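Local atomic coordinates of hypothetical protein TM1010 (Thermotoga maritima, PDB entry 2F4P), a protein that is of unknown function but carries a cupin domain, a small beta-barrel fold built from two antiparallel sheets around a central pocket. Residues 61-72 and 96-107. Residues are numbered along the deposited sequence; the frame is centred on the assembly and turned at random.
Sequences THWHSHPGGQIL and VVEIPPNVVHWH
H107 lies between two methyl groups inside the pocket of the cupin barrel, and here packing and polar bonds together position the histidines. T61 CG2 sits over one face of the imidazole, 3.8 Å from the centroid of the H107 ring, and L72 CD1 over the opposite face, so two CH-pi contacts help hold the plane of the ring. T61 also pairs with the H107 backbone, T61 OG1 accepting from H107 N at 3.1 Å and donating to H62 O. That carbonyl takes H64 ND1 from its other face, which helps set the rotation of the H64 ring. In H105, CG lies between the backbone N and the carbonyl carbon (chi1 68°), which brings the ring obliquely over H64, planes 48° apart, and lets H105 ND1 donate almost straight, in the ring plane, to V103 O at 3.0 Å. H105 NE2 makes a weak bond of 3.2 Å to OE1 of the extended Q70 side chain, while Y51 bonds to Q70 NE2. Where the 60-65 strand is interrupted, the W106 ring presents its CD1 edge to the face of W63, a T-shaped pair with planes at 86°. Past the turns, Q70 and L72 pair antiparallel with I99 and V97. NE2 of H64, H66, H107 and Q70 all bond to an unknown ligand, probably from the crystallisation liquor, consistent with a polar pocket whose histidines are oriented by their second shell.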
loop_
_atom_site.group_PDB
_atom_site.type_symbol
_atom_site.label_atom_id
_atom_site.label_comp_id
_atom_site.label_asym_id
_atom_site.label_seq_id
_atom_site.Cartn_x
_atom_site.Cartn_y
_atom_site.Cartn_z
ATOM N N THR A 61 13.313 -10.490 8.306
ATOM C CA THR A 61 13.958 -10.768 7.068
ATOM C C THR A 61 15.448 -10.973 7.323
ATOM O O THR A 61 16.015 -10.506 8.339
ATOM C CB THR A 61 13.794 -9.578 6.053
ATOM O OG1 THR A 61 14.554 -8.445 6.514
ATOM C CG2 THR A 61 12.360 -9.163 5.914
ATOM N N HIS A 62 16.092 -11.648 6.385
ATOM C CA HIS A 62 17.545 -11.532 6.242
ATOM C C HIS A 62 17.903 -10.102 5.831
ATOM O O HIS A 62 17.032 -9.310 5.408
ATOM C CB HIS A 62 18.032 -12.517 5.188
ATOM C CG HIS A 62 17.885 -13.947 5.597
ATOM N ND1 HIS A 62 18.334 -14.992 4.820
ATOM C CD2 HIS A 62 17.345 -14.506 6.706
ATOM C CE1 HIS A 62 18.082 -16.131 5.436
ATOM N NE2 HIS A 62 17.473 -15.865 6.578
ATOM N N TRP A 63 19.189 -9.773 5.900
ATOM C CA TRP A 63 19.671 -8.551 5.237
ATOM C C TRP A 63 19.429 -8.655 3.728
ATOM O O TRP A 63 19.691 -9.702 3.115
ATOM C CB TRP A 63 21.158 -8.341 5.485
ATOM C CG TRP A 63 21.562 -8.067 6.895
ATOM C CD1 TRP A 63 22.051 -8.971 7.792
ATOM C CD2 TRP A 63 21.535 -6.800 7.582
ATOM N NE1 TRP A 63 22.345 -8.354 8.968
ATOM C CE2 TRP A 63 22.019 -7.025 8.881
ATOM C CE3 TRP A 63 21.110 -5.509 7.234
ATOM C CZ2 TRP A 63 22.142 -6.000 9.824
ATOM C CZ3 TRP A 63 21.242 -4.483 8.180
ATOM C CH2 TRP A 63 21.764 -4.732 9.439
ATOM N N HIS A 64 18.975 -7.556 3.118
ATOM C CA HIS A 64 18.763 -7.526 1.702
ATOM C C HIS A 64 18.607 -6.081 1.205
ATOM O O HIS A 64 18.486 -5.148 1.994
ATOM C CB HIS A 64 17.533 -8.368 1.348
ATOM C CG HIS A 64 16.239 -7.845 1.884
ATOM N ND1 HIS A 64 15.959 -7.746 3.236
ATOM C CD2 HIS A 64 15.118 -7.452 1.238
ATOM C CE1 HIS A 64 14.728 -7.281 3.389
ATOM N NE2 HIS A 64 14.198 -7.098 2.193
ATOM N N SER A 65 18.564 -5.930 -0.104
ATOM C CA SER A 65 18.279 -4.654 -0.743
ATOM C C SER A 65 17.429 -4.882 -2.001
ATOM O O SER A 65 17.414 -5.993 -2.591
ATOM C CB SER A 65 19.603 -3.937 -1.105
ATOM O OG SER A 65 20.271 -4.602 -2.176
ATOM N N HIS A 66 16.745 -3.820 -2.407
ATOM C CA HIS A 66 15.976 -3.796 -3.636
ATOM C C HIS A 66 16.569 -2.710 -4.531
ATOM O O HIS A 66 16.631 -1.556 -4.123
ATOM C CB HIS A 66 14.534 -3.400 -3.347
ATOM C CG HIS A 66 13.722 -4.492 -2.725
ATOM N ND1 HIS A 66 12.963 -5.360 -3.480
ATOM C CD2 HIS A 66 13.579 -4.878 -1.442
ATOM C CE1 HIS A 66 12.378 -6.232 -2.680
ATOM N NE2 HIS A 66 12.728 -5.957 -1.438
ATOM N N PRO A 67 16.924 -3.059 -5.757
ATOM C CA PRO A 67 17.414 -2.063 -6.702
ATOM C C PRO A 67 16.448 -0.883 -6.923
ATOM O O PRO A 67 16.887 0.233 -7.193
ATOM C CB PRO A 67 17.551 -2.844 -8.006
ATOM C CG PRO A 67 17.659 -4.221 -7.633
ATOM C CD PRO A 67 16.944 -4.415 -6.320
ATOM N N GLY A 68 15.144 -1.141 -6.853
ATOM C CA GLY A 68 14.155 -0.115 -7.079
ATOM C C GLY A 68 13.629 0.556 -5.839
ATOM O O GLY A 68 12.837 1.501 -5.934
ATOM N N GLY A 69 14.024 0.081 -4.671
ATOM C CA GLY A 69 13.508 0.664 -3.438
ATOM C C GLY A 69 12.271 -0.087 -2.927
ATOM O O GLY A 69 11.735 -1.032 -3.579
ATOM N N GLN A 70 11.828 0.325 -1.751
ATOM C CA GLN A 70 10.694 -0.326 -1.095
ATOM C C GLN A 70 10.044 0.666 -0.139
ATOM O O GLN A 70 10.723 1.536 0.413
ATOM C CB GLN A 70 11.220 -1.601 -0.372
ATOM C CG GLN A 70 10.181 -2.422 0.408
ATOM C CD GLN A 70 10.776 -3.733 1.013
ATOM O OE1 GLN A 70 11.904 -3.757 1.575
ATOM N NE2 GLN A 70 10.033 -4.821 0.865
ATOM N N ILE A 71 8.719 0.542 0.032
ATOM C CA ILE A 71 7.950 1.333 0.972
ATOM C C ILE A 71 7.227 0.355 1.910
ATOM O O ILE A 71 6.576 -0.580 1.437
ATOM C CB ILE A 71 6.920 2.227 0.242
ATOM C CG1 ILE A 71 7.627 3.307 -0.595
ATOM C CG2 ILE A 71 5.940 2.894 1.252
ATOM C CD1 ILE A 71 6.752 3.853 -1.705
ATOM N N LEU A 72 7.351 0.555 3.218
ATOM C CA LEU A 72 6.603 -0.237 4.200
ATOM C C LEU A 72 5.548 0.641 4.856
ATOM O O LEU A 72 5.803 1.811 5.164
ATOM C CB LEU A 72 7.504 -0.771 5.309
ATOM C CG LEU A 72 8.829 -1.418 4.911
ATOM C CD1 LEU A 72 9.506 -1.961 6.155
ATOM C CD2 LEU A 72 8.617 -2.514 3.897
ATOM N N VAL A 96 5.365 4.811 8.179
ATOM C CA VAL A 96 5.700 4.607 6.803
ATOM C C VAL A 96 7.223 4.674 6.696
ATOM O O VAL A 96 7.824 5.660 7.105
ATOM C CB VAL A 96 5.080 5.687 5.919
ATOM C CG1 VAL A 96 5.596 5.544 4.476
ATOM C CG2 VAL A 96 3.544 5.600 5.997
ATOM N N VAL A 97 7.819 3.630 6.129
ATOM C CA VAL A 97 9.253 3.542 5.927
ATOM C C VAL A 97 9.601 3.623 4.444
ATOM O O VAL A 97 9.157 2.783 3.655
ATOM C CB VAL A 97 9.820 2.217 6.485
ATOM C CG1 VAL A 97 11.332 2.242 6.420
ATOM C CG2 VAL A 97 9.311 1.981 7.886
ATOM N N GLU A 98 10.365 4.646 4.080
ATOM C CA GLU A 98 10.892 4.783 2.722
ATOM C C GLU A 98 12.291 4.178 2.669
ATOM O O GLU A 98 13.224 4.697 3.301
ATOM C CB GLU A 98 10.951 6.243 2.340
ATOM C CG GLU A 98 9.593 6.871 2.183
ATOM C CD GLU A 98 9.680 8.322 1.717
ATOM O OE1 GLU A 98 10.786 8.811 1.364
ATOM O OE2 GLU A 98 8.626 8.958 1.734
ATOM N N ILE A 99 12.433 3.086 1.940
ATOM C CA ILE A 99 13.708 2.367 1.851
ATOM C C ILE A 99 14.325 2.643 0.484
ATOM O O ILE A 99 13.845 2.118 -0.537
ATOM C CB ILE A 99 13.525 0.855 2.065
ATOM C CG1 ILE A 99 12.718 0.592 3.346
ATOM C CG2 ILE A 99 14.898 0.127 2.077
ATOM C CD1 ILE A 99 12.334 -0.838 3.553
ATOM N N PRO A 100 15.376 3.472 0.444
ATOM C CA PRO A 100 15.862 3.843 -0.865
ATOM C C PRO A 100 16.501 2.711 -1.665
ATOM O O PRO A 100 16.917 1.689 -1.098
ATOM C CB PRO A 100 16.871 4.974 -0.580
ATOM C CG PRO A 100 16.642 5.356 0.824
ATOM C CD PRO A 100 16.168 4.126 1.507
ATOM N N PRO A 101 16.568 2.900 -2.983
ATOM C CA PRO A 101 17.218 1.935 -3.865
ATOM C C PRO A 101 18.585 1.486 -3.338
ATOM O O PRO A 101 19.384 2.327 -2.941
ATOM C CB PRO A 101 17.349 2.707 -5.168
ATOM C CG PRO A 101 16.168 3.634 -5.142
ATOM C CD PRO A 101 16.100 4.078 -3.723
ATOM N N ASN A 102 18.784 0.162 -3.288
ATOM C CA ASN A 102 20.043 -0.498 -2.961
ATOM C C ASN A 102 20.498 -0.395 -1.526
ATOM O O ASN A 102 21.548 -0.957 -1.179
ATOM C CB ASN A 102 21.167 -0.022 -3.884
ATOM C CG ASN A 102 20.796 -0.130 -5.320
ATOM O OD1 ASN A 102 20.471 -1.226 -5.810
ATOM N ND2 ASN A 102 20.778 0.999 -6.002
ATOM N N VAL A 103 19.697 0.239 -0.663
ATOM C CA VAL A 103 20.060 0.331 0.752
ATOM C C VAL A 103 19.884 -1.061 1.399
ATOM O O VAL A 103 18.820 -1.681 1.288
ATOM C CB VAL A 103 19.283 1.443 1.477
ATOM C CG1 VAL A 103 19.490 1.391 3.014
ATOM C CG2 VAL A 103 19.718 2.804 0.961
ATOM N N VAL A 104 20.932 -1.542 2.045
ATOM C CA VAL A 104 20.902 -2.852 2.687
ATOM C C VAL A 104 20.239 -2.737 4.052
ATOM O O VAL A 104 20.584 -1.858 4.836
ATOM C CB VAL A 104 22.296 -3.498 2.732
ATOM C CG1 VAL A 104 22.225 -4.827 3.538
ATOM C CG2 VAL A 104 22.808 -3.726 1.309
ATOM N N HIS A 105 19.236 -3.574 4.317
ATOM C CA HIS A 105 18.424 -3.385 5.536
ATOM C C HIS A 105 17.754 -4.713 5.914
ATOM O O HIS A 105 17.796 -5.701 5.158
ATOM C CB HIS A 105 17.344 -2.349 5.263
ATOM C CG HIS A 105 16.323 -2.849 4.300
ATOM N ND1 HIS A 105 16.546 -2.843 2.938
ATOM C CD2 HIS A 105 15.148 -3.486 4.491
ATOM C CE1 HIS A 105 15.518 -3.404 2.330
ATOM N NE2 HIS A 105 14.664 -3.811 3.249
ATOM N N TRP A 106 17.196 -4.749 7.100
ATOM C CA TRP A 106 16.243 -5.815 7.445
ATOM C C TRP A 106 15.074 -5.172 8.136
ATOM O O TRP A 106 15.184 -4.034 8.630
ATOM C CB TRP A 106 16.878 -6.882 8.330
ATOM C CG TRP A 106 17.333 -6.397 9.681
ATOM C CD1 TRP A 106 18.542 -5.866 9.970
ATOM C CD2 TRP A 106 16.589 -6.402 10.912
ATOM N NE1 TRP A 106 18.616 -5.555 11.304
ATOM C CE2 TRP A 106 17.429 -5.860 11.907
ATOM C CE3 TRP A 106 15.308 -6.852 11.285
ATOM C CZ2 TRP A 106 17.033 -5.738 13.255
ATOM C CZ3 TRP A 106 14.904 -6.722 12.616
ATOM C CH2 TRP A 106 15.764 -6.177 13.587
ATOM N N HIS A 107 13.951 -5.887 8.161
ATOM C CA HIS A 107 12.846 -5.486 9.026
ATOM C C HIS A 107 12.207 -6.708 9.643
ATOM O O HIS A 107 12.363 -7.824 9.161
ATOM C CB HIS A 107 11.797 -4.629 8.271
ATOM C CG HIS A 107 11.380 -5.167 6.932
ATOM N ND1 HIS A 107 10.147 -5.756 6.723
ATOM C CD2 HIS A 107 12.004 -5.171 5.737
ATOM C CE1 HIS A 107 10.049 -6.129 5.463
ATOM N NE2 HIS A 107 11.169 -5.803 4.843
HETATM O O HOH W 1 19.854 -3.734 -4.656
HETATM O O HOH W 2 16.888 -1.517 -0.667
HETATM O O HOH W 3 19.049 1.438 -8.395
#